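Local coordinates for protein spondin-1 (Homo sapiens, PDB 2ZOU) that is a secreted extracellular-matrix glycoprotein whose reeler domain forms a beta-sandwich and probably serves in cell adhesion, at residues A[43-48]-A[124-129]. Residues are numbered along the deposited sequence; the frame is centred on the assembly and turned at random.
Sequences VTLSAA and ASIVQK. With EDO (1,2-ethanediol), chain D; EDO (1,2-ethanediol), chain F.
Leu45 reaches Ala124 and Ile126 chiefly through its two terminal methyls. Its CB leaves the backbone heading for 124-129 but lies beyond 4.2 Å of any atom there, and so does CG, which stands anti to the backbone N (chi1 -175°) and carries the branch inward. From CG both methyls lie against Ala124 CB, CD1 and CD2 each 4.1 Å from it, so the alanine methyl sits about equally far from both prongs of the leucine fork. CD2 additionally reaches Ile126 CG2 at 3.9 Å. The nearest CA atoms, those of Leu45 and Ala124, are 8.0 Å apart, too far for strand pairing; the two strands belong to opposing sheets of the reeler beta-sandwich, and the three buried side chains meet in its interior. Each strand pairs within its own sheet, Leu45 bonding through its backbone to Ile106. With chi1 at 72°, Ile126 sets CG2 anti to its carbonyl carbon and against Leu45 CD2, the two side chains approaching obliquely. Between Ala124 and Ile126, whose CB atoms face 43-48, the CB of Ser125 is turned away from it; in one of two conformers, its OG accepts a hydrogen bond from O1 of a 1,2-ethanediol, probably from the crystallisation liquor, at 2.7 Å.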
# COMPACT_ATOMS: atom_id res chain seq x y z
N VAL A 43 3.92 -3.12 -6.72
CA VAL A 43 2.98 -3.44 -5.66
C VAL A 43 1.58 -3.56 -6.27
O VAL A 43 1.16 -2.70 -7.05
CB VAL A 43 2.98 -2.38 -4.54
CG1 VAL A 43 1.99 -2.74 -3.42
CG2 VAL A 43 4.39 -2.23 -3.97
N THR A 44 0.86 -4.63 -5.92
CA THR A 44 -0.47 -4.84 -6.47
C THR A 44 -1.48 -5.02 -5.35
O THR A 44 -1.18 -5.61 -4.29
CB THR A 44 -0.50 -6.08 -7.38
OG1 THR A 44 -0.22 -7.24 -6.61
CG2 THR A 44 0.53 -5.96 -8.50
N LEU A 45 -2.68 -4.50 -5.59
CA LEU A 45 -3.82 -4.71 -4.69
C LEU A 45 -4.91 -5.36 -5.52
O LEU A 45 -5.33 -4.80 -6.52
CB LEU A 45 -4.30 -3.36 -4.16
CG LEU A 45 -5.40 -3.31 -3.13
CD1 LEU A 45 -5.08 -4.17 -1.94
CD2 LEU A 45 -5.55 -1.87 -2.71
N SER A 46 -5.34 -6.55 -5.11
CA SER A 46 -6.30 -7.31 -5.92
C SER A 46 -7.42 -7.90 -5.08
O SER A 46 -7.23 -8.19 -3.89
CB SER A 46 -5.58 -8.51 -6.57
OG SER A 46 -4.31 -8.21 -7.12
N ALA A 47 -8.57 -8.08 -5.72
CA ALA A 47 -9.74 -8.68 -5.09
C ALA A 47 -9.97 -10.05 -5.68
O ALA A 47 -10.02 -10.17 -6.89
CB ALA A 47 -10.97 -7.81 -5.36
N ALA A 48 -10.16 -11.06 -4.83
CA ALA A 48 -10.51 -12.39 -5.32
C ALA A 48 -11.96 -12.38 -5.83
O ALA A 48 -12.83 -11.77 -5.21
CB ALA A 48 -10.34 -13.42 -4.20
N ALA A 124 -2.64 -1.47 3.09
CA ALA A 124 -3.76 -0.93 2.35
C ALA A 124 -5.06 -1.06 3.11
O ALA A 124 -5.23 -1.92 3.97
CB ALA A 124 -3.87 -1.62 1.01
N SER A 125 -5.97 -0.15 2.79
CA SER A 125 -7.35 -0.17 3.23
C SER A 125 -8.22 -0.10 1.99
O SER A 125 -7.82 0.55 1.01
CB SER A 125 -7.60 1.04 4.13
OG SER A 125 -8.97 1.16 4.45
N ILE A 126 -9.38 -0.74 2.00
CA ILE A 126 -10.29 -0.66 0.84
C ILE A 126 -11.74 -0.38 1.24
O ILE A 126 -12.12 -0.57 2.40
CB ILE A 126 -10.24 -1.92 -0.10
CG1 ILE A 126 -10.90 -3.15 0.55
CG2 ILE A 126 -8.81 -2.19 -0.65
CD1 ILE A 126 -12.38 -3.30 0.29
N VAL A 127 -12.53 0.04 0.26
CA VAL A 127 -14.00 0.04 0.39
C VAL A 127 -14.69 -0.72 -0.75
O VAL A 127 -14.34 -0.52 -1.91
CB VAL A 127 -14.61 1.47 0.55
CG1 VAL A 127 -14.21 2.39 -0.59
CG2 VAL A 127 -16.13 1.40 0.70
N GLN A 128 -15.66 -1.58 -0.41
CA GLN A 128 -16.53 -2.27 -1.38
C GLN A 128 -17.97 -1.89 -1.05
O GLN A 128 -18.52 -0.98 -1.68
CB GLN A 128 -16.32 -3.80 -1.34
CG GLN A 128 -17.15 -4.59 -2.39
CD GLN A 128 -16.89 -6.11 -2.41
OE1 GLN A 128 -17.44 -6.82 -3.25
NE2 GLN A 128 -16.10 -6.60 -1.47
N LYS A 129 -18.57 -2.57 -0.07
CA LYS A 129 -19.85 -2.17 0.55
C LYS A 129 -19.67 -2.04 2.07
O LYS A 129 -20.64 -1.79 2.81
CB LYS A 129 -20.96 -3.16 0.19
CG LYS A 129 -21.31 -3.17 -1.30
CD LYS A 129 -22.68 -3.74 -1.56
CE LYS A 129 -22.93 -3.89 -3.05
NZ LYS A 129 -24.34 -4.26 -3.30
C1 EDO D . -11.21 3.28 2.72
O1 EDO D . -10.27 3.40 3.79
C2 EDO D . -10.46 3.08 1.41
O2 EDO D . -9.55 4.17 1.18
C1 EDO F . -6.21 -4.96 6.27
O1 EDO F . -6.49 -3.67 5.72
C2 EDO F . -7.46 -5.61 6.84
O2 EDO F . -7.40 -7.02 6.67